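Long-range contacts in choline binding protein PCPA (Streptococcus pneumoniae, PDB 4CP6), which is a pneumococcal vaccine antigen that probably attaches to cell-surface choline and carries a leucine-rich repeat region: residues 173-178 and 195-201; 131-137 and 152-158. One frame throughout, in Å; residues are numbered along the deposited sequence.

Interaction 1. Residues 173-178 and 195-201; sequences SKLELI and PKSVKTL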
# COMPACT_ATOMS: atom_id res chain seq x y z
N SER A 173 21.33 10.65 -1.95
CA SER A 173 19.93 10.98 -1.89
C SER A 173 19.58 11.77 -0.63
O SER A 173 20.09 11.46 0.47
CB SER A 173 19.11 9.70 -1.88
OG SER A 173 17.72 10.00 -1.75
N LYS A 174 18.70 12.75 -0.77
CA LYS A 174 18.16 13.54 0.34
C LYS A 174 16.71 13.11 0.65
O LYS A 174 16.01 13.82 1.37
CB LYS A 174 18.25 15.05 0.06
CG LYS A 174 19.70 15.56 -0.03
CD LYS A 174 19.74 17.04 -0.41
CE LYS A 174 19.45 18.00 0.72
NZ LYS A 174 19.77 19.41 0.32
N LEU A 175 16.29 11.94 0.11
CA LEU A 175 14.90 11.49 0.28
C LEU A 175 14.59 11.21 1.73
O LEU A 175 15.25 10.33 2.33
CB LEU A 175 14.64 10.29 -0.59
CG LEU A 175 13.22 9.74 -0.52
CD1 LEU A 175 12.20 10.77 -1.04
CD2 LEU A 175 13.13 8.44 -1.32
N GLU A 176 13.63 11.95 2.31
CA GLU A 176 13.37 11.83 3.74
C GLU A 176 12.01 11.21 4.06
O GLU A 176 11.85 10.63 5.14
CB GLU A 176 13.55 13.22 4.37
CG GLU A 176 13.47 13.27 5.88
CD GLU A 176 12.07 13.44 6.46
OE1 GLU A 176 11.14 13.81 5.70
OE2 GLU A 176 11.90 13.14 7.67
N LEU A 177 11.04 11.42 3.16
CA LEU A 177 9.68 10.97 3.43
C LEU A 177 9.08 10.38 2.18
O LEU A 177 9.13 11.00 1.11
CB LEU A 177 8.85 12.16 3.95
CG LEU A 177 7.42 11.82 4.45
CD1 LEU A 177 6.90 12.92 5.34
CD2 LEU A 177 6.43 11.65 3.29
N ILE A 178 8.49 9.19 2.31
CA ILE A 178 7.77 8.52 1.21
C ILE A 178 6.38 8.31 1.78
O ILE A 178 6.22 7.59 2.78
CB ILE A 178 8.39 7.20 0.74
CG1 ILE A 178 9.89 7.37 0.46
CG2 ILE A 178 7.63 6.71 -0.48
CD1 ILE A 178 10.59 6.06 0.02
N PRO A 195 16.99 4.74 0.55
CA PRO A 195 18.23 5.45 0.90
C PRO A 195 18.41 5.62 2.41
O PRO A 195 17.44 5.58 3.19
CB PRO A 195 18.07 6.81 0.21
CG PRO A 195 17.18 6.53 -0.96
CD PRO A 195 16.18 5.50 -0.42
N LYS A 196 19.66 5.86 2.82
CA LYS A 196 20.03 6.08 4.21
C LYS A 196 19.27 7.28 4.82
O LYS A 196 19.01 7.30 6.02
CB LYS A 196 21.55 6.32 4.28
CG LYS A 196 22.13 6.71 5.63
CD LYS A 196 23.64 7.04 5.54
CE LYS A 196 24.17 7.49 6.88
NZ LYS A 196 23.61 8.80 7.30
N SER A 197 18.90 8.26 3.99
CA SER A 197 18.23 9.47 4.47
C SER A 197 16.72 9.30 4.84
O SER A 197 16.14 10.21 5.44
CB SER A 197 18.32 10.54 3.38
OG SER A 197 17.93 9.99 2.13
N VAL A 198 16.09 8.18 4.42
CA VAL A 198 14.65 8.00 4.61
C VAL A 198 14.33 7.86 6.09
O VAL A 198 14.85 6.94 6.75
CB VAL A 198 14.09 6.82 3.80
CG1 VAL A 198 12.59 6.66 4.06
CG2 VAL A 198 14.35 7.02 2.30
N LYS A 199 13.50 8.79 6.60
CA LYS A 199 13.12 8.79 8.01
C LYS A 199 11.68 8.36 8.24
O LYS A 199 11.38 7.83 9.31
CB LYS A 199 13.33 10.19 8.59
CG LYS A 199 13.16 10.26 10.10
CD LYS A 199 13.40 11.66 10.64
CE LYS A 199 13.20 11.67 12.14
NZ LYS A 199 13.49 13.01 12.73
N THR A 200 10.78 8.64 7.27
CA THR A 200 9.35 8.40 7.46
C THR A 200 8.79 7.71 6.25
O THR A 200 9.06 8.13 5.11
CB THR A 200 8.67 9.76 7.66
OG1 THR A 200 9.24 10.40 8.80
CG2 THR A 200 7.14 9.64 7.84
N LEU A 201 7.97 6.67 6.51
CA LEU A 201 7.21 5.95 5.49
C LEU A 201 5.75 6.00 5.85
O LEU A 201 5.40 5.69 6.99
CB LEU A 201 7.63 4.46 5.38
CG LEU A 201 9.06 4.22 4.99
CD1 LEU A 201 9.39 2.74 5.05
CD2 LEU A 201 9.38 4.76 3.59
O HOH W 1 20.76 8.97 1.64
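One carbonyl serves two successive amides here: Glu176 O accepts from Lys199 N at 2.9 Å and from Thr200 N at 3.1 Å, where the chain of the next repeat enters its short strand. The segments are equivalent parts of consecutive coils of a leucine-rich repeat solenoid of the BspA type. Their strands 177-178 and 200-201 pair in parallel, with Ile178 N donating to Thr200 O at 3.0 Å. Before them, Ser173 makes an ST turn, OG accepting from Leu175 N at 3.0 Å, while Pro195 opens a type I turn, its O accepting from Val198 N at 3.2 Å and its ring packing on Ser173 (CG to OG 3.6 Å). Compact Ser197 tucks its OG among carbonyls, 2.7 Å from Leu175 O. Glu176 and Lys199 lie at the more open side, where long polar chains can reach solvent. Branched Leu175, Val198 and Ile178 fill the interior: Leu175 CD2 meets Val198 CG2 at 4.1 Å, and partly exposed Leu201 brings CD2 within 3.9 Å of Ile178 CB.

Interaction 2. Residues 131-137 and 152-158; sequences IEDRAFD and YIGTSAF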
# COMPACT_ATOMS: atom_id res chain seq x y z
N ILE A 131 7.86 15.51 -5.30
CA ILE A 131 6.96 14.88 -6.25
C ILE A 131 5.67 14.78 -5.44
O ILE A 131 5.61 14.03 -4.45
CB ILE A 131 7.46 13.48 -6.72
CG1 ILE A 131 8.73 13.60 -7.55
CG2 ILE A 131 6.34 12.76 -7.52
CD1 ILE A 131 9.38 12.22 -7.86
N GLU A 132 4.64 15.53 -5.84
CA GLU A 132 3.39 15.56 -5.09
C GLU A 132 2.48 14.39 -5.42
O GLU A 132 2.82 13.52 -6.24
CB GLU A 132 2.71 16.93 -5.24
CG GLU A 132 3.40 18.00 -4.38
CD GLU A 132 3.23 17.82 -2.88
OE1 GLU A 132 2.31 17.07 -2.47
OE2 GLU A 132 3.98 18.47 -2.12
N ASP A 133 1.33 14.33 -4.73
CA ASP A 133 0.44 13.21 -4.78
C ASP A 133 0.09 12.75 -6.16
O ASP A 133 -0.22 13.57 -7.02
CB ASP A 133 -0.86 13.50 -4.01
CG ASP A 133 -0.66 13.91 -2.56
OD1 ASP A 133 0.49 13.81 -2.05
OD2 ASP A 133 -1.67 14.15 -1.89
N ARG A 134 0.12 11.44 -6.37
CA ARG A 134 -0.34 10.84 -7.64
C ARG A 134 0.35 11.41 -8.87
O ARG A 134 -0.23 11.40 -9.97
CB ARG A 134 -1.88 10.93 -7.74
CG ARG A 134 -2.54 10.08 -6.67
CD ARG A 134 -4.06 10.05 -6.77
NE ARG A 134 -4.63 9.11 -5.79
CZ ARG A 134 -4.75 7.79 -5.99
NH1 ARG A 134 -4.37 7.25 -7.16
NH2 ARG A 134 -5.26 7.00 -5.04
N ALA A 135 1.59 11.91 -8.72
CA ALA A 135 2.25 12.49 -9.89
C ALA A 135 2.38 11.52 -11.06
O ALA A 135 2.29 11.96 -12.22
CB ALA A 135 3.61 13.03 -9.51
N PHE A 136 2.58 10.23 -10.78
CA PHE A 136 2.78 9.22 -11.81
C PHE A 136 1.81 8.08 -11.60
O PHE A 136 2.12 6.95 -12.02
CB PHE A 136 4.23 8.70 -11.78
CG PHE A 136 5.27 9.74 -12.12
CD1 PHE A 136 5.63 9.98 -13.44
CD2 PHE A 136 5.85 10.53 -11.12
CE1 PHE A 136 6.60 10.93 -13.76
CE2 PHE A 136 6.82 11.49 -11.44
CZ PHE A 136 7.16 11.70 -12.76
N ASP A 137 0.60 8.33 -11.04
CA ASP A 137 -0.28 7.20 -10.85
C ASP A 137 -0.79 6.68 -12.20
O ASP A 137 -0.98 7.45 -13.15
CB ASP A 137 -1.40 7.45 -9.84
CG ASP A 137 -2.47 8.43 -10.24
OD1 ASP A 137 -2.20 9.28 -11.12
OD2 ASP A 137 -3.59 8.35 -9.68
N TYR A 152 10.89 14.50 -0.93
CA TYR A 152 9.55 14.11 -0.56
C TYR A 152 8.87 13.44 -1.74
O TYR A 152 8.86 13.98 -2.84
CB TYR A 152 8.77 15.41 -0.24
CG TYR A 152 7.31 15.20 0.07
CD1 TYR A 152 6.90 14.87 1.36
CD2 TYR A 152 6.33 15.33 -0.91
CE1 TYR A 152 5.56 14.63 1.64
CE2 TYR A 152 4.99 15.09 -0.64
CZ TYR A 152 4.61 14.74 0.64
OH TYR A 152 3.29 14.50 0.88
N ILE A 153 8.23 12.29 -1.49
CA ILE A 153 7.39 11.59 -2.47
C ILE A 153 5.98 11.54 -1.89
O ILE A 153 5.81 11.00 -0.79
CB ILE A 153 7.91 10.19 -2.79
CG1 ILE A 153 9.27 10.28 -3.51
CG2 ILE A 153 6.86 9.38 -3.60
CD1 ILE A 153 9.91 8.91 -3.77
N GLY A 154 5.02 12.11 -2.60
CA GLY A 154 3.64 12.20 -2.16
C GLY A 154 2.81 10.93 -2.23
O GLY A 154 3.27 9.89 -2.70
N THR A 155 1.57 11.04 -1.72
CA THR A 155 0.64 9.93 -1.60
C THR A 155 0.38 9.32 -2.95
O THR A 155 0.10 10.03 -3.92
CB THR A 155 -0.62 10.41 -0.94
OG1 THR A 155 -0.27 10.80 0.39
CG2 THR A 155 -1.72 9.34 -0.90
N SER A 156 0.47 7.98 -3.03
CA SER A 156 0.13 7.25 -4.25
C SER A 156 0.92 7.75 -5.46
O SER A 156 0.45 7.61 -6.60
CB SER A 156 -1.38 7.34 -4.50
OG SER A 156 -2.05 6.63 -3.47
N ALA A 157 2.14 8.29 -5.24
CA ALA A 157 2.87 8.89 -6.37
C ALA A 157 3.11 7.97 -7.54
O ALA A 157 3.03 8.44 -8.68
CB ALA A 157 4.20 9.48 -5.90
N PHE A 158 3.39 6.69 -7.32
CA PHE A 158 3.64 5.76 -8.44
C PHE A 158 2.61 4.66 -8.48
O PHE A 158 2.77 3.71 -9.24
CB PHE A 158 5.07 5.15 -8.35
CG PHE A 158 6.15 6.18 -8.51
CD1 PHE A 158 6.58 6.57 -9.77
CD2 PHE A 158 6.69 6.82 -7.40
CE1 PHE A 158 7.56 7.56 -9.93
CE2 PHE A 158 7.66 7.82 -7.55
CZ PHE A 158 8.07 8.20 -8.82
O HOH W 2 1.32 15.76 -0.39
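This is a buried contact between equivalent bends of two neighbouring coils, where each chain leaves its short strand and turns back across the repeat. The strands give a single parallel bridge, Ile131 with Ile153: Ile131 N donates to Tyr152 O at 3.1 Å, and Gly154 N returns a bond to Ile131 O at 2.7 Å. Glycine suits position 154 because a CB would lie 2.6 Å from Asp133 N, a clash. Beyond it the two chains repeat one another, as expected of a BspA-type leucine-rich repeat solenoid: type II turns run from Glu132 to Ala135 and from Gly154 to Ala157, and Arg134 and Ser156 adopt nearly the same positive phi. The coils stay joined by Arg134 N to Thr155 O and Phe136 N to Ala157 O, both 2.8 Å. Inside, small Ala157 lets its CB approach Ile131 CG2 at 4.2 Å, while the rings of Phe136 and Phe158 have planes only 3° apart but centroids separated by 5.2 Å, too offset to lie over one another; Phe112 stacks on Phe136 from the preceding coil. Polar groups line the outer edge. Asp133 OD1 accepts from Thr155 N at 3.0 Å, and water 2 joins Glu132 OE1, Asp133 OD1 and Tyr152 OH, each at 2.7 Å. Buried Asp137 pairs OD2 with Arg134 NH1 in a 2.9 Å salt bridge and hydrogen-bonds through OD1 to His113 ND1.

Both contacts stitch successive coils of the same solenoid and share one sheet, in which strands 152-153 and 177-178 are neighbours. The two follow one another along the chain, interaction 2 coming first, and they touch: Leu177 O lies 3.0 Å from Ile153 N, a probable hydrogen bond, and Leu175 CD1 packs 3.9 Å from Ile153 CG1. Interaction 1 runs from the turns before the strands through their pairing and is only partly buried, with exposed lysines and aliphatic chains inside. Interaction 2 starts at the pairing, continues into the turns beyond, is more deeply buried, and adds aromatic packing and a glycine where a CB would clash with the neighbouring coil. On the outer side, Leu177 CD2 meets Tyr152 CE1 at 3.5 Å.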